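Local coordinates for protein dioxygenase (Pseudomonas brassicacearum, PDB 5V2D) that probably cleaves the central double bond of lignostilbenes with dioxygen at an iron centre held by four histidines, at residues 246-256 with 271-282. Residues are numbered along the deposited sequence; the frame is centred on the assembly and turned at random.
Sequences RYVVFPLIPLT and WQPDLPQLFAVV
Tyr247 opens the contact by setting its ring edge against Val282 O, with CD1 3.7 Å from that oxygen. From Val248 on, strand 247-252 runs antiparallel to strand 276-282, their axes at 163°. Paired N-H···O=C bonds join Val248 with Val282 and Phe250 with Ala280. Between these pairs Val249 sits opposite Val281 without hydrogen bonds, CG2 against CG2, and its CG1, anti to the backbone N (chi1 -179°), crosses toward the Phe279 ring. Phe250 shares the other sheet face with Val248 and Leu252 and meets Ala280 through CB, while its ring lies edge-to-face with Phe230. Pro251 lacks an N-H, which costs no bond to strand 276-282 because its pair with Phe279 is non-hydrogen-bonded; its CB approaches CE2 of Phe279 at 3.7 Å. At Leu252 the pairing becomes uneven: Leu252 N binds Leu278 O at 2.8 Å, whereas the return bond from Leu278 N to Leu252 O is weak at 3.4 Å. Leu252 O also accepts from Gln302 and from a water that bridges to Pro276 O. Ile253 reaches the Trp271 edge with CG2. Pro254, the centre of an inverse gamma turn, sits over the CZ3–CH2 rim of one Trp271 face (CG to CH2 3.9 Å); its carbonyl O stands over that same face, offset toward the rim, and takes Gln272 N at 3.0 Å. Leu255 CD2 reaches the indole edge in plane, while Asp299 binds Trp271 NE1. Thr256 CG2 and Leu275 CD1 meet tip to tip. The strands form the middle pair of a four-stranded antiparallel sheet, consistent with a blade of the seven-bladed β-propeller of carotenoid-cleavage-type oxygenases; the side chain of Ile253 is about 9 Å from the bound iron, so this end lies near the metal site.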
ATOM      1  N   ARG A 246      -4.149 -22.579  -4.728  1.00 34.89           N
ATOM      2  CA  ARG A 246      -4.804 -22.958  -5.959  1.00 35.92           C
ATOM      3  C   ARG A 246      -5.618 -21.896  -6.661  1.00 35.09           C
ATOM      4  O   ARG A 246      -6.076 -22.152  -7.775  1.00 31.30           O
ATOM      5  CB  ARG A 246      -5.695 -24.195  -5.688  1.00 40.22           C
ATOM      6  CG  ARG A 246      -4.852 -25.480  -5.459  1.00 43.73           C
ATOM      7  CD  ARG A 246      -5.641 -26.485  -4.656  1.00 46.87           C
ATOM      8  NE  ARG A 246      -5.785 -26.086  -3.239  1.00 52.86           N
ATOM      9  CZ  ARG A 246      -4.961 -26.383  -2.233  1.00 55.70           C
ATOM     10  NH1 ARG A 246      -3.857 -27.087  -2.415  1.00 67.16           N
ATOM     11  NH2 ARG A 246      -5.230 -25.928  -0.995  1.00 54.75           N
ATOM     12  N   TYR A 247      -5.851 -20.731  -6.035  1.00 31.39           N
ATOM     13  CA  TYR A 247      -6.743 -19.732  -6.625  1.00 30.93           C
ATOM     14  C   TYR A 247      -6.156 -18.327  -6.517  1.00 29.69           C
ATOM     15  O   TYR A 247      -5.262 -18.058  -5.720  1.00 29.21           O
ATOM     16  CB  TYR A 247      -8.106 -19.719  -5.944  1.00 32.68           C
ATOM     17  CG  TYR A 247      -8.842 -20.985  -6.195  1.00 34.81           C
ATOM     18  CD1 TYR A 247      -9.524 -21.203  -7.385  1.00 35.64           C
ATOM     19  CD2 TYR A 247      -8.781 -22.017  -5.262  1.00 34.88           C
ATOM     20  CE1 TYR A 247     -10.109 -22.406  -7.646  1.00 38.11           C
ATOM     21  CE2 TYR A 247      -9.384 -23.256  -5.512  1.00 40.80           C
ATOM     22  CZ  TYR A 247     -10.066 -23.421  -6.692  1.00 38.36           C
ATOM     23  OH  TYR A 247     -10.671 -24.574  -6.977  1.00 40.19           O
ATOM     24  N   VAL A 248      -6.697 -17.441  -7.340  1.00 31.43           N
ATOM     25  CA  VAL A 248      -6.439 -16.010  -7.291  1.00 30.75           C
ATOM     26  C   VAL A 248      -7.813 -15.340  -7.203  1.00 28.77           C
ATOM     27  O   VAL A 248      -8.740 -15.776  -7.844  1.00 29.31           O
ATOM     28  CB  VAL A 248      -5.710 -15.632  -8.569  1.00 34.45           C
ATOM     29  CG1 VAL A 248      -5.583 -14.144  -8.713  1.00 38.60           C
ATOM     30  CG2 VAL A 248      -4.326 -16.238  -8.529  1.00 37.49           C
ATOM     31  N   VAL A 249      -7.938 -14.270  -6.411  1.00 29.02           N
ATOM     32  CA  VAL A 249      -9.163 -13.512  -6.253  1.00 29.14           C
ATOM     33  C   VAL A 249      -8.873 -12.032  -6.515  1.00 30.57           C
ATOM     34  O   VAL A 249      -7.947 -11.458  -5.907  1.00 26.53           O
ATOM     35  CB  VAL A 249      -9.721 -13.651  -4.835  1.00 30.13           C
ATOM     36  CG1 VAL A 249     -11.024 -12.868  -4.689  1.00 31.89           C
ATOM     37  CG2 VAL A 249      -9.928 -15.125  -4.515  1.00 30.16           C
ATOM     38  N   PHE A 250      -9.648 -11.434  -7.416  1.00 30.93           N
ATOM     39  CA  PHE A 250      -9.560  -9.999  -7.760  1.00 30.32           C
ATOM     40  C   PHE A 250     -10.786  -9.293  -7.130  1.00 29.28           C
ATOM     41  O   PHE A 250     -11.906  -9.498  -7.564  1.00 28.45           O
ATOM     42  CB  PHE A 250      -9.697  -9.813  -9.236  1.00 32.26           C
ATOM     43  CG  PHE A 250      -8.543 -10.318 -10.041  1.00 31.43           C
ATOM     44  CD1 PHE A 250      -8.313 -11.679 -10.177  1.00 33.16           C
ATOM     45  CD2 PHE A 250      -7.832  -9.430 -10.865  1.00 34.89           C
ATOM     46  CE1 PHE A 250      -7.247 -12.168 -10.943  1.00 32.39           C
ATOM     47  CE2 PHE A 250      -6.761  -9.886 -11.705  1.00 32.93           C
ATOM     48  CZ  PHE A 250      -6.480 -11.269 -11.732  1.00 35.27           C
ATOM     49  N   PRO A 251     -10.570  -8.439  -6.153  1.00 28.37           N
ATOM     50  CA  PRO A 251     -11.690  -7.652  -5.589  1.00 27.26           C
ATOM     51  C   PRO A 251     -11.851  -6.371  -6.402  1.00 28.07           C
ATOM     52  O   PRO A 251     -10.997  -5.476  -6.389  1.00 26.09           O
ATOM     53  CB  PRO A 251     -11.254  -7.374  -4.131  1.00 28.10           C
ATOM     54  CG  PRO A 251      -9.929  -8.101  -3.989  1.00 28.71           C
ATOM     55  CD  PRO A 251      -9.363  -8.313  -5.337  1.00 27.63           C
ATOM     56  N   LEU A 252     -12.961  -6.227  -7.098  1.00 28.34           N
ATOM     57  CA  LEU A 252     -13.278  -5.003  -7.822  1.00 28.05           C
ATOM     58  C   LEU A 252     -14.035  -4.065  -6.902  1.00 29.56           C
ATOM     59  O   LEU A 252     -15.183  -4.324  -6.522  1.00 30.73           O
ATOM     60  CB  LEU A 252     -14.167  -5.277  -9.065  1.00 30.84           C
ATOM     61  CG  LEU A 252     -13.350  -5.653 -10.285  1.00 32.21           C
ATOM     62  CD1 LEU A 252     -12.726  -7.005 -10.036  1.00 31.20           C
ATOM     63  CD2 LEU A 252     -14.195  -5.686 -11.511  1.00 34.09           C
ATOM     64  N   ILE A 253     -13.375  -2.994  -6.537  1.00 27.86           N
ATOM     65  CA  ILE A 253     -13.924  -1.944  -5.696  1.00 30.85           C
ATOM     66  C   ILE A 253     -14.912  -1.115  -6.563  1.00 32.12           C
ATOM     67  O   ILE A 253     -14.628  -0.897  -7.756  1.00 31.20           O
ATOM     68  CB  ILE A 253     -12.774  -1.064  -5.210  1.00 31.30           C
ATOM     69  CG1 ILE A 253     -11.829  -1.886  -4.309  1.00 30.79           C
ATOM     70  CG2 ILE A 253     -13.278   0.153  -4.440  1.00 34.55           C
ATOM     71  CD1 ILE A 253     -10.452  -1.229  -4.113  1.00 30.81           C
ATOM     72  N   PRO A 254     -16.059  -0.681  -5.993  1.00 35.10           N
ATOM     73  CA  PRO A 254     -17.024   0.078  -6.803  1.00 35.70           C
ATOM     74  C   PRO A 254     -16.613   1.518  -7.157  1.00 35.90           C
ATOM     75  O   PRO A 254     -17.428   2.451  -7.032  1.00 33.77           O
ATOM     76  CB  PRO A 254     -18.315   0.138  -5.920  1.00 37.90           C
ATOM     77  CG  PRO A 254     -18.086  -0.737  -4.791  1.00 38.60           C
ATOM     78  CD  PRO A 254     -16.602  -1.054  -4.680  1.00 36.73           C
ATOM     79  N   LEU A 255     -15.393   1.683  -7.625  1.00 34.09           N
ATOM     80  CA  LEU A 255     -14.848   2.914  -8.129  1.00 34.12           C
ATOM     81  C   LEU A 255     -14.652   2.675  -9.625  1.00 37.98           C
ATOM     82  O   LEU A 255     -13.740   1.881  -9.998  1.00 36.24           O
ATOM     83  CB  LEU A 255     -13.479   3.166  -7.510  1.00 33.76           C
ATOM     84  CG  LEU A 255     -13.479   3.722  -6.120  1.00 31.08           C
ATOM     85  CD1 LEU A 255     -12.089   3.717  -5.525  1.00 32.82           C
ATOM     86  CD2 LEU A 255     -14.059   5.142  -6.071  1.00 34.12           C
ATOM     87  N   THR A 256     -15.436   3.348 -10.482  1.00 35.64           N
ATOM     88  CA  THR A 256     -15.412   3.083 -11.931  1.00 34.78           C
ATOM     89  C   THR A 256     -14.758   4.163 -12.725  1.00 35.64           C
ATOM     90  O   THR A 256     -14.671   5.308 -12.288  1.00 36.82           O
ATOM     91  CB  THR A 256     -16.845   2.847 -12.507  1.00 36.27           C
ATOM     92  OG1 THR A 256     -17.703   3.940 -12.162  1.00 32.02           O
ATOM     93  CG2 THR A 256     -17.414   1.625 -11.879  1.00 38.36           C
ATOM     94  N   TRP A 271     -17.014   6.904  -7.327  1.00 32.70           N
ATOM     95  CA  TRP A 271     -17.760   5.941  -6.487  1.00 33.97           C
ATOM     96  C   TRP A 271     -19.178   5.745  -6.983  1.00 35.27           C
ATOM     97  O   TRP A 271     -19.817   6.716  -7.351  1.00 37.22           O
ATOM     98  CB  TRP A 271     -17.794   6.456  -5.076  1.00 35.79           C
ATOM     99  CG  TRP A 271     -18.469   5.545  -4.112  1.00 36.33           C
ATOM    100  CD1 TRP A 271     -19.709   5.701  -3.567  1.00 38.04           C
ATOM    101  CD2 TRP A 271     -17.919   4.387  -3.552  1.00 38.45           C
ATOM    102  NE1 TRP A 271     -19.968   4.691  -2.729  1.00 37.86           N
ATOM    103  CE2 TRP A 271     -18.882   3.860  -2.681  1.00 37.83           C
ATOM    104  CE3 TRP A 271     -16.661   3.735  -3.681  1.00 38.09           C
ATOM    105  CZ2 TRP A 271     -18.657   2.703  -1.926  1.00 37.70           C
ATOM    106  CZ3 TRP A 271     -16.458   2.568  -2.928  1.00 38.70           C
ATOM    107  CH2 TRP A 271     -17.449   2.068  -2.086  1.00 39.00           C
ATOM    108  N   GLN A 272     -19.602   4.486  -7.020  1.00 35.16           N
ATOM    109  CA  GLN A 272     -20.940   4.054  -7.442  1.00 36.10           C
ATOM    110  C   GLN A 272     -21.566   3.403  -6.210  1.00 39.34           C
ATOM    111  O   GLN A 272     -21.172   2.344  -5.812  1.00 37.75           O
ATOM    112  CB  GLN A 272     -20.857   3.078  -8.573  1.00 36.51           C
ATOM    113  CG  GLN A 272     -20.033   3.565  -9.772  1.00 37.53           C
ATOM    114  CD  GLN A 272     -20.505   4.905 -10.324  1.00 39.32           C
ATOM    115  OE1 GLN A 272     -21.641   5.064 -10.451  1.00 40.54           O
ATOM    116  NE2 GLN A 272     -19.626   5.852 -10.591  1.00 39.25           N
ATOM    117  N   PRO A 273     -22.491   4.099  -5.533  1.00 44.83           N
ATOM    118  CA  PRO A 273     -23.044   3.569  -4.286  1.00 45.80           C
ATOM    119  C   PRO A 273     -24.058   2.410  -4.421  1.00 44.73           C
ATOM    120  O   PRO A 273     -24.450   1.828  -3.458  1.00 44.12           O
ATOM    121  CB  PRO A 273     -23.751   4.799  -3.685  1.00 50.57           C
ATOM    122  CG  PRO A 273     -24.203   5.558  -4.889  1.00 50.82           C
ATOM    123  CD  PRO A 273     -23.038   5.437  -5.836  1.00 45.79           C
ATOM    124  N   ASP A 274     -24.423   2.055  -5.628  1.00 46.06           N
ATOM    125  CA  ASP A 274     -25.457   1.052  -5.900  1.00 48.77           C
ATOM    126  C   ASP A 274     -24.872  -0.054  -6.777  1.00 48.74           C
ATOM    127  O   ASP A 274     -25.551  -0.649  -7.577  1.00 43.45           O
ATOM    128  CB  ASP A 274     -26.623   1.757  -6.641  1.00 51.56           C
ATOM    129  CG  ASP A 274     -26.168   2.480  -7.893  1.00 56.76           C
ATOM    130  OD1 ASP A 274     -24.898   2.700  -8.137  1.00 59.46           O
ATOM    131  OD2 ASP A 274     -27.095   2.836  -8.648  1.00 61.48           O
ATOM    132  N   LEU A 275     -23.579  -0.300  -6.654  1.00 47.12           N
ATOM    133  CA  LEU A 275     -22.862  -1.320  -7.438  1.00 43.89           C
ATOM    134  C   LEU A 275     -22.312  -2.337  -6.442  1.00 41.60           C
ATOM    135  O   LEU A 275     -21.555  -1.977  -5.553  1.00 38.75           O
ATOM    136  CB  LEU A 275     -21.650  -0.728  -8.096  1.00 43.33           C
ATOM    137  CG  LEU A 275     -21.343  -0.828  -9.550  1.00 45.22           C
ATOM    138  CD1 LEU A 275     -19.829  -0.655  -9.702  1.00 43.58           C
ATOM    139  CD2 LEU A 275     -21.890  -2.028 -10.279  1.00 42.35           C
ATOM    140  N   PRO A 276     -22.683  -3.589  -6.588  1.00 43.34           N
ATOM    141  CA  PRO A 276     -22.120  -4.600  -5.682  1.00 40.88           C
ATOM    142  C   PRO A 276     -20.561  -4.662  -5.738  1.00 36.49           C
ATOM    143  O   PRO A 276     -19.950  -4.508  -6.787  1.00 35.62           O
ATOM    144  CB  PRO A 276     -22.751  -5.889  -6.180  1.00 40.79           C
ATOM    145  CG  PRO A 276     -24.023  -5.495  -6.889  1.00 42.79           C
ATOM    146  CD  PRO A 276     -23.732  -4.144  -7.487  1.00 45.81           C
ATOM    147  N   GLN A 277     -19.970  -4.860  -4.581  1.00 33.23           N
ATOM    148  CA  GLN A 277     -18.595  -5.341  -4.495  1.00 33.53           C
ATOM    149  C   GLN A 277     -18.567  -6.588  -5.358  1.00 34.70           C
ATOM    150  O   GLN A 277     -19.477  -7.420  -5.293  1.00 36.83           O
ATOM    151  CB  GLN A 277     -18.232  -5.623  -3.039  1.00 34.68           C
ATOM    152  CG  GLN A 277     -17.998  -4.362  -2.220  1.00 34.45           C
ATOM    153  CD  GLN A 277     -17.841  -4.675  -0.759  1.00 38.13           C
ATOM    154  OE1 GLN A 277     -16.739  -4.859  -0.276  1.00 37.78           O
ATOM    155  NE2 GLN A 277     -18.939  -4.820  -0.064  1.00 39.31           N
ATOM    156  N   LEU A 278     -17.583  -6.706  -6.213  1.00 33.80           N
ATOM    157  CA  LEU A 278     -17.510  -7.864  -7.115  1.00 35.52           C
ATOM    158  C   LEU A 278     -16.144  -8.564  -6.890  1.00 35.22           C
ATOM    159  O   LEU A 278     -15.143  -7.912  -6.599  1.00 34.93           O
ATOM    160  CB  LEU A 278     -17.670  -7.326  -8.496  1.00 38.16           C
ATOM    161  CG  LEU A 278     -18.113  -8.175  -9.616  1.00 44.56           C
ATOM    162  CD1 LEU A 278     -19.414  -8.917  -9.369  1.00 46.40           C
ATOM    163  CD2 LEU A 278     -18.227  -7.349 -10.896  1.00 45.91           C
ATOM    164  N   PHE A 279     -16.114  -9.887  -7.029  1.00 32.90           N
ATOM    165  CA  PHE A 279     -14.889 -10.673  -6.899  1.00 30.81           C
ATOM    166  C   PHE A 279     -14.797 -11.658  -8.054  1.00 32.19           C
ATOM    167  O   PHE A 279     -15.768 -12.440  -8.280  1.00 31.10           O
ATOM    168  CB  PHE A 279     -14.919 -11.452  -5.592  1.00 30.55           C
ATOM    169  CG  PHE A 279     -15.051 -10.576  -4.375  1.00 31.83           C
ATOM    170  CD1 PHE A 279     -16.302 -10.156  -3.914  1.00 31.40           C
ATOM    171  CD2 PHE A 279     -13.909 -10.134  -3.714  1.00 31.83           C
ATOM    172  CE1 PHE A 279     -16.437  -9.373  -2.814  1.00 30.08           C
ATOM    173  CE2 PHE A 279     -14.021  -9.352  -2.581  1.00 31.49           C
ATOM    174  CZ  PHE A 279     -15.268  -8.980  -2.110  1.00 30.16           C
ATOM    175  N   ALA A 280     -13.675 -11.659  -8.761  1.00 29.81           N
ATOM    176  CA  ALA A 280     -13.367 -12.706  -9.723  1.00 29.08           C
ATOM    177  C   ALA A 280     -12.460 -13.742  -9.070  1.00 30.13           C
ATOM    178  O   ALA A 280     -11.455 -13.404  -8.479  1.00 28.54           O
ATOM    179  CB  ALA A 280     -12.669 -12.113 -10.913  1.00 29.92           C
ATOM    180  N   VAL A 281     -12.806 -15.017  -9.162  1.00 30.52           N
ATOM    181  CA  VAL A 281     -12.041 -16.085  -8.546  1.00 28.57           C
ATOM    182  C   VAL A 281     -11.678 -17.046  -9.649  1.00 29.51           C
ATOM    183  O   VAL A 281     -12.537 -17.441 -10.434  1.00 29.75           O
ATOM    184  CB  VAL A 281     -12.884 -16.833  -7.505  1.00 28.99           C
ATOM    185  CG1 VAL A 281     -12.100 -17.983  -6.935  1.00 31.24           C
ATOM    186  CG2 VAL A 281     -13.426 -15.938  -6.424  1.00 29.51           C
ATOM    187  N   VAL A 282     -10.397 -17.297  -9.814  1.00 30.52           N
ATOM    188  CA  VAL A 282      -9.938 -18.114 -10.886  1.00 30.61           C
ATOM    189  C   VAL A 282      -8.837 -19.054 -10.437  1.00 29.57           C
ATOM    190  O   VAL A 282      -8.010 -18.668  -9.614  1.00 30.30           O
ATOM    191  CB  VAL A 282      -9.482 -17.223 -12.059  1.00 32.28           C
ATOM    192  CG1 VAL A 282      -8.284 -16.346 -11.739  1.00 35.43           C
ATOM    193  CG2 VAL A 282      -9.192 -18.085 -13.261  1.00 34.85           C
TER
HETATM  194  O   HOH W   1     -17.536  -3.279  -7.996  1.00 33.32           O